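Local coordinates for protein translation initiation factor eIF2B subunit epsilon (Schizosaccharomyces pombe, PDB 5B04) that forms part of the eIF2B complex, which catalyses exchange of GDP for GTP on the gamma subunit of translation initiation factor eIF2, at residues S105-R111 against N237-I243; D150-I154 against G258-H262; I154-R160 against C221-S227. One frame throughout, in Å; residues are numbered along the deposited sequence.

How the contacts relate
All three contacts sit in or beside the mixed sheet of what is probably a nucleotidyl-transferase-like domain. Contacts 2 and 3 lie on the two edges of strand 153-161: parallel strand 260-266 pairs with it on one, antiparallel strand 212-226 on the other. They share I154, their centres are 12 Å apart, and probable hydrogen bonds continue the parallel ladder, with H262 N 2.9 Å from M155 O. Contact 1 is peripheral. It fastens the loop between helices 229-236 and 243-252, and its I243 packs onto contact 3, CD1 lying 3.9 Å from M155 SD. Contacts 1 and 2 do not touch, their nearest atoms being about 7 Å apart.

Contact 1: S105-R111 against N237-I243; sequences SVGDALR and NFDYQDI
The guanidinium of R111 meets the turn N237-Y240 at its edge, where the carbonyl oxygens of N237 and Y240 both lie near its plane. NH2 donates to each. N237 O is 3.3 Å from R111 NH2, which approaches in the carbonyl plane on a lone pair; the bond to Y240 O is doubtfully short. The Y240 ring has N237 CB over one face, 3.4 Å above the plane and offset toward the rim, and its hydroxyl bonds D255. R111 reaches the turn because its chain runs extended from CG to NE, with CG anti to the carbonyl carbon (chi1 -70°). On the same helix D108 OD1 forms a salt bridge with R111 NH1 at 2.8 Å, and F234 O takes a weak bond from NE. Nearby, S105 OG lies 2.9 Å from the backbone O of Q241, and V106 CG2 packs against I243 CB at 4.3 Å. A leucine in place of R111 would probably deprive the N237 and Y240 carbonyls of the guanidinium N-H and leave D108 without this salt-bridge partner. R111 thus helps tie the first turn of helix 108-115 to the backbone of a surface loop, with D108 likely balancing its charge.

Contact 2: D150-I154 against G258-H262; sequences DKNAI and GKKIH
Two backbone bonds of K260 join the segments. K260 N donates to N152 O at 2.7 Å, and K260 O accepts from I154 N at 3.0 Å. A third bond comes from a side chain: K259 NZ reaches N152 OD1 at 2.8 Å, the donor tilted 26° from the carbonyl plane of the amide. The K259 chain is bent at both chi2 (-52°) and chi3 (-106°), which folds the ammonium back over the turn instead of letting it run outward. N152 is itself placed by an Asx turn, its backbone N bonding D150 OD1 at 2.9 Å within the type I turn D150-A153. The other carboxylate oxygen, D150 OD2, lies against the aliphatic end of K260, where the two side chains cross at about a right angle; the salt bridge from OD2 to K260 NZ is long, at 3.7 Å. Farther in, the methylenes of K259 do apolar work, since K259 CE rests 3.6 Å from I154 CD1 and I154 continues onto helices 229-236 and 243-252. A153 CB sits at the edge of the H262 ring, 4.0 Å from CD2, on the sheet face that it shares with K260. The arrangement is the opening of a parallel strand pair: A153 bridges K260 where strands 153-161 and 260-266 enter the mixed central sheet of a nucleotidyl-transferase-like domain, of the GT-A clan by sequence.

Contact 3: I154-R160 against C221-S227; sequences IMTMVVR and CQIDICS
M155 reaches across to I225, D224 and C226 of the antiparallel neighbour. CB lies beside I225 O, and CG comes within 3.3 Å of the same oxygen. SD touches both D224 and C226, 3.5 Å from D224 CB and 3.6 Å from C226 SG. The chain is extended through chi1 (170°) and chi2, which carries the sulfur this far; the bend at chi3 (84°) turns CE to strand 260-266, 3.5 Å from I261 CD1, and F247 also touches the side chain. Beneath, T156 and I225 form an antiparallel hydrogen-bonded pair, T156 N to I225 O at 2.8 Å and I225 N to T156 O at 2.9 Å. On the face opposite to M155, T156 CB meets I225 CB, while the threonine hydroxyl bonds H143 and R146. I154 O accepts a hydrogen bond from S227 OG at 2.9 Å, on a lone pair, besides a weak bond from S227 N. M157 CG lies alongside D224 OD1, whose carboxylate forms a salt bridge with R244. R160 packs on F345 of the eIF2B beta subunit. The face of M155 and C226 is lined largely by sulfur and aliphatic carbon, and the buried charge of D224 is probably offset by R244.

Contact 1: S105-R111 against N237-I243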
ATOM      1  N   SER I 105     -46.650 -14.962 -53.483  1.00 71.27           N
ATOM      2  CA  SER I 105     -45.592 -15.933 -53.241  1.00 78.35           C
ATOM      3  C   SER I 105     -44.207 -15.356 -53.509  1.00 79.62           C
ATOM      4  O   SER I 105     -44.048 -14.457 -54.334  1.00 88.45           O
ATOM      5  CB  SER I 105     -45.809 -17.174 -54.109  1.00 74.90           C
ATOM      6  OG  SER I 105     -44.615 -17.925 -54.235  1.00 94.51           O
ATOM      7  N   VAL I 106     -43.207 -15.875 -52.803  1.00 76.17           N
ATOM      8  CA  VAL I 106     -41.823 -15.517 -53.084  1.00 88.61           C
ATOM      9  C   VAL I 106     -41.389 -16.213 -54.371  1.00 96.16           C
ATOM     10  O   VAL I 106     -41.296 -17.436 -54.437  1.00 98.81           O
ATOM     11  CB  VAL I 106     -40.878 -15.887 -51.918  1.00 77.94           C
ATOM     12  CG1 VAL I 106     -41.208 -17.266 -51.357  1.00 80.81           C
ATOM     13  CG2 VAL I 106     -39.423 -15.798 -52.360  1.00 73.51           C
ATOM     14  N   GLY I 107     -41.137 -15.420 -55.401  1.00 81.85           N
ATOM     15  CA  GLY I 107     -40.921 -15.963 -56.726  1.00 93.37           C
ATOM     16  C   GLY I 107     -41.913 -15.318 -57.665  1.00 86.73           C
ATOM     17  O   GLY I 107     -41.539 -14.813 -58.720  1.00 84.37           O
ATOM     18  N   ASP I 108     -43.185 -15.338 -57.275  1.00 76.44           N
ATOM     19  CA  ASP I 108     -44.201 -14.551 -57.960  1.00 75.98           C
ATOM     20  C   ASP I 108     -43.792 -13.087 -57.896  1.00 79.70           C
ATOM     21  O   ASP I 108     -43.951 -12.339 -58.860  1.00 92.21           O
ATOM     22  CB  ASP I 108     -45.582 -14.751 -57.330  1.00 81.27           C
ATOM     23  CG  ASP I 108     -46.224 -16.065 -57.728  1.00 84.47           C
ATOM     24  OD1 ASP I 108     -45.715 -16.721 -58.661  1.00 82.72           O
ATOM     25  OD2 ASP I 108     -47.243 -16.439 -57.110  1.00 89.71           O
ATOM     26  N   ALA I 109     -43.255 -12.693 -56.746  1.00 71.78           N
ATOM     27  CA  ALA I 109     -42.708 -11.358 -56.569  1.00 73.86           C
ATOM     28  C   ALA I 109     -41.398 -11.222 -57.335  1.00 77.19           C
ATOM     29  O   ALA I 109     -41.122 -10.179 -57.925  1.00 77.99           O
ATOM     30  CB  ALA I 109     -42.500 -11.057 -55.094  1.00 85.46           C
ATOM     31  N   LEU I 110     -40.597 -12.284 -57.325  1.00 71.96           N
ATOM     32  CA  LEU I 110     -39.321 -12.290 -58.033  1.00 74.86           C
ATOM     33  C   LEU I 110     -39.527 -12.222 -59.544  1.00 81.66           C
ATOM     34  O   LEU I 110     -38.757 -11.573 -60.252  1.00 78.24           O
ATOM     35  CB  LEU I 110     -38.507 -13.534 -57.668  1.00 81.12           C
ATOM     36  CG  LEU I 110     -37.976 -13.598 -56.235  1.00 79.47           C
ATOM     37  CD1 LEU I 110     -37.346 -14.952 -55.954  1.00 73.14           C
ATOM     38  CD2 LEU I 110     -36.975 -12.481 -55.984  1.00 70.78           C
ATOM     39  N   ARG I 111     -40.566 -12.893 -60.033  1.00 83.98           N
ATOM     40  CA  ARG I 111     -40.920 -12.817 -61.447  1.00 74.07           C
ATOM     41  C   ARG I 111     -41.421 -11.419 -61.781  1.00 73.38           C
ATOM     42  O   ARG I 111     -41.146 -10.890 -62.857  1.00 77.09           O
ATOM     43  CB  ARG I 111     -41.979 -13.861 -61.805  1.00 56.62           C
ATOM     44  CG  ARG I 111     -41.473 -15.294 -61.777  1.00 69.06           C
ATOM     45  CD  ARG I 111     -42.605 -16.288 -61.964  1.00 65.08           C
ATOM     46  NE  ARG I 111     -42.208 -17.635 -61.562  1.00 70.49           N
ATOM     47  CZ  ARG I 111     -42.502 -18.179 -60.386  1.00 78.20           C
ATOM     48  NH1 ARG I 111     -43.204 -17.494 -59.493  1.00 76.35           N
ATOM     49  NH2 ARG I 111     -42.100 -19.410 -60.102  1.00 92.11           N
ATOM     50  N   ASN I 237     -37.761 -20.817 -64.258  1.00 80.69           N
ATOM     51  CA  ASN I 237     -38.414 -21.870 -63.492  1.00 82.31           C
ATOM     52  C   ASN I 237     -39.683 -21.342 -62.838  1.00 81.30           C
ATOM     53  O   ASN I 237     -39.671 -20.895 -61.691  1.00 80.28           O
ATOM     54  CB  ASN I 237     -37.467 -22.441 -62.440  1.00 70.25           C
ATOM     55  CG  ASN I 237     -36.190 -22.986 -63.045  1.00 70.59           C
ATOM     56  OD1 ASN I 237     -35.303 -22.228 -63.432  1.00 67.67           O
ATOM     57  ND2 ASN I 237     -36.093 -24.307 -63.133  1.00 75.25           N
ATOM     58  N   PHE I 238     -40.779 -21.401 -63.586  1.00 85.99           N
ATOM     59  CA  PHE I 238     -42.049 -20.823 -63.167  1.00 75.43           C
ATOM     60  C   PHE I 238     -42.822 -21.729 -62.213  1.00 76.19           C
ATOM     61  O   PHE I 238     -43.878 -21.351 -61.706  1.00 81.12           O
ATOM     62  CB  PHE I 238     -42.903 -20.511 -64.398  1.00 77.91           C
ATOM     63  CG  PHE I 238     -42.872 -21.590 -65.443  1.00 74.48           C
ATOM     64  CD1 PHE I 238     -43.736 -22.668 -65.370  1.00 76.27           C
ATOM     65  CD2 PHE I 238     -41.972 -21.531 -66.496  1.00 69.73           C
ATOM     66  CE1 PHE I 238     -43.709 -23.665 -66.328  1.00 76.31           C
ATOM     67  CE2 PHE I 238     -41.939 -22.524 -67.456  1.00 85.28           C
ATOM     68  CZ  PHE I 238     -42.810 -23.592 -67.371  1.00 73.51           C
ATOM     69  N   ASP I 239     -42.295 -22.925 -61.972  1.00 62.18           N
ATOM     70  CA  ASP I 239     -42.942 -23.874 -61.074  1.00 73.08           C
ATOM     71  C   ASP I 239     -42.504 -23.650 -59.630  1.00 85.81           C
ATOM     72  O   ASP I 239     -43.065 -24.237 -58.704  1.00 89.68           O
ATOM     73  CB  ASP I 239     -42.634 -25.310 -61.498  1.00 73.62           C
ATOM     74  CG  ASP I 239     -41.156 -25.634 -61.422  1.00 86.35           C
ATOM     75  OD1 ASP I 239     -40.335 -24.726 -61.673  1.00 91.38           O
ATOM     76  OD2 ASP I 239     -40.813 -26.795 -61.110  1.00 78.27           O
ATOM     77  N   TYR I 240     -41.503 -22.795 -59.445  1.00 78.89           N
ATOM     78  CA  TYR I 240     -40.953 -22.533 -58.120  1.00 79.07           C
ATOM     79  C   TYR I 240     -41.777 -21.502 -57.354  1.00 85.14           C
ATOM     80  O   TYR I 240     -42.025 -20.401 -57.847  1.00 83.15           O
ATOM     81  CB  TYR I 240     -39.501 -22.063 -58.227  1.00 73.18           C
ATOM     82  CG  TYR I 240     -38.529 -23.145 -58.645  1.00 72.23           C
ATOM     83  CD1 TYR I 240     -38.927 -24.475 -58.714  1.00 69.36           C
ATOM     84  CD2 TYR I 240     -37.213 -22.838 -58.961  1.00 63.70           C
ATOM     85  CE1 TYR I 240     -38.042 -25.465 -59.094  1.00 66.09           C
ATOM     86  CE2 TYR I 240     -36.321 -23.822 -59.341  1.00 54.31           C
ATOM     87  CZ  TYR I 240     -36.740 -25.133 -59.405  1.00 63.55           C
ATOM     88  OH  TYR I 240     -35.856 -26.117 -59.782  1.00 75.13           O
ATOM     89  N   GLN I 241     -42.193 -21.865 -56.144  1.00 85.16           N
ATOM     90  CA  GLN I 241     -43.000 -20.978 -55.313  1.00 87.27           C
ATOM     91  C   GLN I 241     -42.366 -20.739 -53.945  1.00 83.67           C
ATOM     92  O   GLN I 241     -42.430 -19.634 -53.411  1.00 88.46           O
ATOM     93  CB  GLN I 241     -44.412 -21.544 -55.142  1.00 80.77           C
ATOM     94  CG  GLN I 241     -45.192 -21.671 -56.440  1.00 83.12           C
ATOM     95  CD  GLN I 241     -45.342 -20.348 -57.168  1.00 88.48           C
ATOM     96  OE1 GLN I 241     -45.414 -19.286 -56.548  1.00 87.12           O
ATOM     97  NE2 GLN I 241     -45.389 -20.406 -58.494  1.00 89.35           N
ATOM     98  N   ASP I 242     -41.765 -21.777 -53.374  1.00 80.11           N
ATOM     99  CA  ASP I 242     -41.071 -21.633 -52.099  1.00 84.48           C
ATOM    100  C   ASP I 242     -39.565 -21.590 -52.319  1.00 78.44           C
ATOM    101  O   ASP I 242     -39.017 -22.384 -53.078  1.00 82.73           O
ATOM    102  CB  ASP I 242     -41.433 -22.772 -51.145  1.00 89.85           C
ATOM    103  CG  ASP I 242     -40.743 -22.643 -49.801  1.00109.97           C
ATOM    104  OD1 ASP I 242     -40.665 -21.511 -49.280  1.00111.04           O
ATOM    105  OD2 ASP I 242     -40.276 -23.672 -49.267  1.00108.07           O
ATOM    106  N   ILE I 243     -38.895 -20.664 -51.644  1.00 77.40           N
ATOM    107  CA  ILE I 243     -37.464 -20.475 -51.839  1.00 74.07           C
ATOM    108  C   ILE I 243     -36.648 -21.642 -51.276  1.00 76.11           C
ATOM    109  O   ILE I 243     -35.459 -21.772 -51.564  1.00 68.47           O
ATOM    110  CB  ILE I 243     -36.982 -19.157 -51.191  1.00 61.87           C
ATOM    111  CG1 ILE I 243     -35.664 -18.696 -51.819  1.00 62.22           C
ATOM    112  CG2 ILE I 243     -36.863 -19.311 -49.680  1.00 77.79           C
ATOM    113  CD1 ILE I 243     -35.102 -17.441 -51.202  1.00 83.63           C
TER

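Contact 2: D150-I154 against G258-H262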
ATOM      1  N   ASP I 150     -16.753 -17.229 -59.723  1.00 95.50           N
ATOM      2  CA  ASP I 150     -17.811 -18.173 -60.063  1.00 89.08           C
ATOM      3  C   ASP I 150     -19.167 -17.478 -60.120  1.00 87.76           C
ATOM      4  O   ASP I 150     -19.755 -17.155 -59.089  1.00 91.55           O
ATOM      5  CB  ASP I 150     -17.853 -19.327 -59.062  1.00 85.04           C
ATOM      6  CG  ASP I 150     -18.544 -20.556 -59.619  1.00 93.19           C
ATOM      7  OD1 ASP I 150     -19.446 -20.403 -60.470  1.00 87.02           O
ATOM      8  OD2 ASP I 150     -18.181 -21.678 -59.212  1.00107.77           O
ATOM      9  N   LYS I 151     -19.662 -17.266 -61.334  1.00 85.92           N
ATOM     10  CA  LYS I 151     -20.942 -16.599 -61.537  1.00 88.13           C
ATOM     11  C   LYS I 151     -22.108 -17.563 -61.335  1.00 84.25           C
ATOM     12  O   LYS I 151     -23.272 -17.164 -61.397  1.00 83.07           O
ATOM     13  CB  LYS I 151     -21.004 -15.979 -62.934  1.00 81.90           C
ATOM     14  CG  LYS I 151     -19.811 -15.100 -63.276  1.00 80.11           C
ATOM     15  CD  LYS I 151     -19.738 -13.882 -62.369  1.00 74.04           C
ATOM     16  CE  LYS I 151     -18.477 -13.072 -62.637  1.00 82.74           C
ATOM     17  NZ  LYS I 151     -18.387 -11.872 -61.758  1.00 92.89           N
ATOM     18  N   ASN I 152     -21.793 -18.833 -61.098  1.00 69.29           N
ATOM     19  CA  ASN I 152     -22.817 -19.841 -60.859  1.00 75.23           C
ATOM     20  C   ASN I 152     -23.150 -19.974 -59.375  1.00 87.94           C
ATOM     21  O   ASN I 152     -24.014 -20.762 -58.991  1.00 80.68           O
ATOM     22  CB  ASN I 152     -22.380 -21.193 -61.426  1.00 80.19           C
ATOM     23  CG  ASN I 152     -22.317 -21.193 -62.942  1.00 89.34           C
ATOM     24  OD1 ASN I 152     -23.139 -20.564 -63.608  1.00 77.28           O
ATOM     25  ND2 ASN I 152     -21.338 -21.900 -63.494  1.00 95.68           N
ATOM     26  N   ALA I 153     -22.454 -19.201 -58.546  1.00 90.71           N
ATOM     27  CA  ALA I 153     -22.801 -19.092 -57.134  1.00 76.19           C
ATOM     28  C   ALA I 153     -23.974 -18.132 -56.995  1.00 78.78           C
ATOM     29  O   ALA I 153     -23.803 -16.913 -57.049  1.00 71.22           O
ATOM     30  CB  ALA I 153     -21.611 -18.618 -56.319  1.00 80.95           C
ATOM     31  N   ILE I 154     -25.168 -18.685 -56.818  1.00 83.69           N
ATOM     32  CA  ILE I 154     -26.395 -17.907 -56.931  1.00 78.88           C
ATOM     33  C   ILE I 154     -26.820 -17.210 -55.640  1.00 84.81           C
ATOM     34  O   ILE I 154     -27.110 -16.013 -55.645  1.00 85.52           O
ATOM     35  CB  ILE I 154     -27.554 -18.798 -57.419  1.00 74.18           C
ATOM     36  CG1 ILE I 154     -27.235 -19.350 -58.806  1.00 81.29           C
ATOM     37  CG2 ILE I 154     -28.854 -18.018 -57.457  1.00 87.65           C
ATOM     38  CD1 ILE I 154     -26.831 -18.281 -59.796  1.00 92.24           C
ATOM     39  N   GLY I 258     -26.434 -26.651 -62.774  1.00 88.38           N
ATOM     40  CA  GLY I 258     -25.092 -26.172 -62.554  1.00 87.81           C
ATOM     41  C   GLY I 258     -24.939 -24.933 -61.717  1.00 81.34           C
ATOM     42  O   GLY I 258     -24.175 -24.055 -62.063  1.00 78.03           O
ATOM     43  N   LYS I 259     -25.652 -24.856 -60.611  1.00 76.37           N
ATOM     44  CA  LYS I 259     -25.591 -23.672 -59.795  1.00 76.03           C
ATOM     45  C   LYS I 259     -25.172 -24.014 -58.399  1.00 82.76           C
ATOM     46  O   LYS I 259     -25.355 -25.121 -57.950  1.00 82.24           O
ATOM     47  CB  LYS I 259     -26.926 -22.988 -59.804  1.00 74.50           C
ATOM     48  CG  LYS I 259     -27.464 -22.834 -61.200  1.00 83.12           C
ATOM     49  CD  LYS I 259     -26.434 -22.183 -62.083  1.00 78.01           C
ATOM     50  CE  LYS I 259     -26.821 -20.748 -62.361  1.00 80.59           C
ATOM     51  NZ  LYS I 259     -25.868 -20.097 -63.288  1.00 71.57           N
ATOM     52  N   LYS I 260     -24.564 -23.054 -57.732  1.00 78.37           N
ATOM     53  CA  LYS I 260     -23.950 -23.289 -56.454  1.00 79.79           C
ATOM     54  C   LYS I 260     -24.686 -22.519 -55.401  1.00 89.59           C
ATOM     55  O   LYS I 260     -24.988 -21.363 -55.581  1.00 91.63           O
ATOM     56  CB  LYS I 260     -22.511 -22.814 -56.486  1.00 83.46           C
ATOM     57  CG  LYS I 260     -21.509 -23.868 -56.904  1.00 82.56           C
ATOM     58  CD  LYS I 260     -20.175 -23.233 -57.234  1.00 84.49           C
ATOM     59  CE  LYS I 260     -19.295 -24.184 -58.004  1.00 68.65           C
ATOM     60  NZ  LYS I 260     -20.075 -24.831 -59.085  1.00 98.23           N
ATOM     61  N   ILE I 261     -24.979 -23.176 -54.296  1.00 85.86           N
ATOM     62  CA  ILE I 261     -25.683 -22.546 -53.192  1.00 78.62           C
ATOM     63  C   ILE I 261     -24.752 -22.519 -51.979  1.00 86.60           C
ATOM     64  O   ILE I 261     -23.948 -23.433 -51.785  1.00 89.49           O
ATOM     65  CB  ILE I 261     -27.009 -23.284 -52.874  1.00 71.51           C
ATOM     66  CG1 ILE I 261     -27.930 -22.403 -52.037  1.00 79.96           C
ATOM     67  CG2 ILE I 261     -26.761 -24.623 -52.212  1.00 93.16           C
ATOM     68  CD1 ILE I 261     -28.367 -21.179 -52.768  1.00 87.44           C
ATOM     69  N   HIS I 262     -24.834 -21.461 -51.178  1.00 84.64           N
ATOM     70  CA  HIS I 262     -23.876 -21.277 -50.090  1.00 77.09           C
ATOM     71  C   HIS I 262     -24.518 -20.904 -48.758  1.00 72.93           C
ATOM     72  O   HIS I 262     -25.621 -20.359 -48.712  1.00 67.64           O
ATOM     73  CB  HIS I 262     -22.849 -20.208 -50.473  1.00 83.99           C
ATOM     74  CG  HIS I 262     -21.808 -20.691 -51.435  1.00 87.07           C
ATOM     75  ND1 HIS I 262     -20.717 -21.432 -51.038  1.00 78.94           N
ATOM     76  CD2 HIS I 262     -21.693 -20.538 -52.775  1.00 87.63           C
ATOM     77  CE1 HIS I 262     -19.974 -21.716 -52.092  1.00 86.21           C
ATOM     78  NE2 HIS I 262     -20.543 -21.185 -53.159  1.00100.39           N
TER

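Contact 3: I154-R160 against C221-S227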
ATOM      1  N   ILE I 154     -25.168 -18.685 -56.818  1.00 83.69           N
ATOM      2  CA  ILE I 154     -26.395 -17.907 -56.931  1.00 78.88           C
ATOM      3  C   ILE I 154     -26.820 -17.210 -55.640  1.00 84.81           C
ATOM      4  O   ILE I 154     -27.110 -16.013 -55.645  1.00 85.52           O
ATOM      5  CB  ILE I 154     -27.554 -18.798 -57.419  1.00 74.18           C
ATOM      6  CG1 ILE I 154     -27.235 -19.350 -58.806  1.00 81.29           C
ATOM      7  CG2 ILE I 154     -28.854 -18.018 -57.457  1.00 87.65           C
ATOM      8  CD1 ILE I 154     -26.831 -18.281 -59.796  1.00 92.24           C
ATOM      9  N   MET I 155     -26.856 -17.947 -54.535  1.00 74.88           N
ATOM     10  CA  MET I 155     -27.393 -17.392 -53.298  1.00 78.46           C
ATOM     11  C   MET I 155     -26.617 -17.824 -52.053  1.00 74.28           C
ATOM     12  O   MET I 155     -26.172 -18.967 -51.946  1.00 77.97           O
ATOM     13  CB  MET I 155     -28.872 -17.778 -53.165  1.00 84.87           C
ATOM     14  CG  MET I 155     -29.502 -17.484 -51.813  1.00 77.30           C
ATOM     15  SD  MET I 155     -31.267 -17.867 -51.773  1.00 84.89           S
ATOM     16  CE  MET I 155     -31.245 -19.621 -51.417  1.00 52.77           C
ATOM     17  N   THR I 156     -26.447 -16.888 -51.122  1.00 70.17           N
ATOM     18  CA  THR I 156     -25.834 -17.174 -49.831  1.00 71.15           C
ATOM     19  C   THR I 156     -26.889 -17.169 -48.730  1.00 64.47           C
ATOM     20  O   THR I 156     -27.549 -16.157 -48.495  1.00 59.32           O
ATOM     21  CB  THR I 156     -24.734 -16.154 -49.482  1.00 70.78           C
ATOM     22  OG1 THR I 156     -23.638 -16.299 -50.393  1.00 87.97           O
ATOM     23  CG2 THR I 156     -24.236 -16.372 -48.062  1.00 73.37           C
ATOM     24  N   MET I 157     -27.045 -18.304 -48.057  1.00 63.65           N
ATOM     25  CA  MET I 157     -28.046 -18.437 -47.004  1.00 63.72           C
ATOM     26  C   MET I 157     -27.478 -18.096 -45.631  1.00 64.21           C
ATOM     27  O   MET I 157     -26.617 -18.807 -45.112  1.00 67.96           O
ATOM     28  CB  MET I 157     -28.622 -19.854 -46.992  1.00 63.31           C
ATOM     29  CG  MET I 157     -29.380 -20.226 -48.255  1.00 62.67           C
ATOM     30  SD  MET I 157     -30.097 -21.880 -48.180  1.00 72.73           S
ATOM     31  CE  MET I 157     -28.621 -22.893 -48.215  1.00 45.44           C
ATOM     32  N   VAL I 158     -27.966 -17.007 -45.048  1.00 54.12           N
ATOM     33  CA  VAL I 158     -27.551 -16.602 -43.708  1.00 59.47           C
ATOM     34  C   VAL I 158     -28.290 -17.412 -42.648  1.00 59.72           C
ATOM     35  O   VAL I 158     -29.520 -17.399 -42.590  1.00 69.51           O
ATOM     36  CB  VAL I 158     -27.800 -15.101 -43.463  1.00 57.88           C
ATOM     37  CG1 VAL I 158     -27.592 -14.758 -41.994  1.00 45.33           C
ATOM     38  CG2 VAL I 158     -26.899 -14.260 -44.351  1.00 50.23           C
ATOM     39  N   VAL I 159     -27.534 -18.119 -41.815  1.00 39.63           N
ATOM     40  CA  VAL I 159     -28.119 -18.933 -40.757  1.00 57.68           C
ATOM     41  C   VAL I 159     -27.493 -18.610 -39.405  1.00 64.31           C
ATOM     42  O   VAL I 159     -26.455 -17.953 -39.333  1.00 53.65           O
ATOM     43  CB  VAL I 159     -27.956 -20.436 -41.047  1.00 57.44           C
ATOM     44  CG1 VAL I 159     -28.778 -20.836 -42.263  1.00 58.12           C
ATOM     45  CG2 VAL I 159     -26.489 -20.780 -41.248  1.00 53.44           C
ATOM     46  N   ARG I 160     -28.130 -19.077 -38.336  1.00 61.41           N
ATOM     47  CA  ARG I 160     -27.656 -18.803 -36.985  1.00 59.36           C
ATOM     48  C   ARG I 160     -27.305 -20.087 -36.244  1.00 60.58           C
ATOM     49  O   ARG I 160     -28.103 -21.022 -36.189  1.00 65.35           O
ATOM     50  CB  ARG I 160     -28.708 -18.018 -36.199  1.00 65.86           C
ATOM     51  CG  ARG I 160     -28.245 -17.563 -34.825  1.00 59.01           C
ATOM     52  CD  ARG I 160     -26.998 -16.704 -34.937  1.00 61.58           C
ATOM     53  NE  ARG I 160     -26.671 -16.024 -33.687  1.00 64.98           N
ATOM     54  CZ  ARG I 160     -25.873 -16.523 -32.749  1.00 59.78           C
ATOM     55  NH1 ARG I 160     -25.320 -17.718 -32.911  1.00 64.51           N
ATOM     56  NH2 ARG I 160     -25.629 -15.827 -31.648  1.00 62.87           N
ATOM     57  N   CYS I 221     -32.673 -18.789 -40.691  1.00 67.82           N
ATOM     58  CA  CYS I 221     -33.277 -17.465 -40.590  1.00 66.43           C
ATOM     59  C   CYS I 221     -34.040 -17.098 -41.855  1.00 76.62           C
ATOM     60  O   CYS I 221     -34.913 -16.231 -41.830  1.00 74.64           O
ATOM     61  CB  CYS I 221     -32.203 -16.412 -40.310  1.00 67.17           C
ATOM     62  SG  CYS I 221     -31.023 -16.872 -39.022  1.00 82.27           S
ATOM     63  N   GLN I 222     -33.696 -17.766 -42.953  1.00 80.58           N
ATOM     64  CA  GLN I 222     -34.257 -17.478 -44.271  1.00 64.47           C
ATOM     65  C   GLN I 222     -34.022 -16.020 -44.660  1.00 58.62           C
ATOM     66  O   GLN I 222     -34.854 -15.394 -45.315  1.00 72.67           O
ATOM     67  CB  GLN I 222     -35.747 -17.820 -44.316  1.00 59.65           C
ATOM     68  CG  GLN I 222     -36.050 -19.240 -43.866  1.00 78.62           C
ATOM     69  CD  GLN I 222     -37.050 -19.940 -44.764  1.00 80.71           C
ATOM     70  OE1 GLN I 222     -37.662 -19.320 -45.633  1.00 99.53           O
ATOM     71  NE2 GLN I 222     -37.217 -21.241 -44.559  1.00 74.29           N
ATOM     72  N   ILE I 223     -32.882 -15.491 -44.229  1.00 55.34           N
ATOM     73  CA  ILE I 223     -32.374 -14.221 -44.728  1.00 67.11           C
ATOM     74  C   ILE I 223     -31.355 -14.539 -45.811  1.00 67.49           C
ATOM     75  O   ILE I 223     -30.274 -15.050 -45.523  1.00 74.31           O
ATOM     76  CB  ILE I 223     -31.726 -13.373 -43.619  1.00 78.34           C
ATOM     77  CG1 ILE I 223     -32.755 -13.018 -42.546  1.00 64.39           C
ATOM     78  CG2 ILE I 223     -31.104 -12.114 -44.205  1.00 69.01           C
ATOM     79  CD1 ILE I 223     -32.216 -12.114 -41.458  1.00 55.91           C
ATOM     80  N   ASP I 224     -31.700 -14.250 -47.059  1.00 68.01           N
ATOM     81  CA  ASP I 224     -30.911 -14.746 -48.177  1.00 68.38           C
ATOM     82  C   ASP I 224     -30.300 -13.649 -49.042  1.00 70.71           C
ATOM     83  O   ASP I 224     -30.975 -12.701 -49.441  1.00 69.81           O
ATOM     84  CB  ASP I 224     -31.774 -15.664 -49.043  1.00 70.40           C
ATOM     85  CG  ASP I 224     -32.215 -16.913 -48.303  1.00 78.01           C
ATOM     86  OD1 ASP I 224     -31.389 -17.485 -47.559  1.00 66.42           O
ATOM     87  OD2 ASP I 224     -33.385 -17.321 -48.459  1.00 70.33           O
ATOM     88  N   ILE I 225     -29.007 -13.795 -49.320  1.00 68.16           N
ATOM     89  CA  ILE I 225     -28.308 -12.930 -50.260  1.00 66.26           C
ATOM     90  C   ILE I 225     -28.390 -13.542 -51.652  1.00 68.21           C
ATOM     91  O   ILE I 225     -27.908 -14.651 -51.869  1.00 61.87           O
ATOM     92  CB  ILE I 225     -26.829 -12.739 -49.874  1.00 79.25           C
ATOM     93  CG1 ILE I 225     -26.693 -12.474 -48.373  1.00 81.41           C
ATOM     94  CG2 ILE I 225     -26.201 -11.623 -50.698  1.00 67.63           C
ATOM     95  CD1 ILE I 225     -27.297 -11.165 -47.924  1.00 75.24           C
ATOM     96  N   CYS I 226     -28.997 -12.827 -52.593  1.00 74.57           N
ATOM     97  CA  CYS I 226     -29.227 -13.380 -53.924  1.00 61.65           C
ATOM     98  C   CYS I 226     -28.488 -12.615 -55.016  1.00 71.78           C
ATOM     99  O   CYS I 226     -28.189 -11.434 -54.863  1.00 72.01           O
ATOM    100  CB  CYS I 226     -30.723 -13.402 -54.230  1.00 52.09           C
ATOM    101  SG  CYS I 226     -31.669 -14.572 -53.235  1.00 70.50           S
ATOM    102  N   SER I 227     -28.205 -13.299 -56.120  1.00 71.43           N
ATOM    103  CA  SER I 227     -27.485 -12.703 -57.242  1.00 79.93           C
ATOM    104  C   SER I 227     -28.439 -12.107 -58.274  1.00 80.30           C
ATOM    105  O   SER I 227     -29.657 -12.124 -58.091  1.00 87.18           O
ATOM    106  CB  SER I 227     -26.584 -13.743 -57.908  1.00 80.63           C
ATOM    107  OG  SER I 227     -27.330 -14.883 -58.303  1.00 71.66           O
TER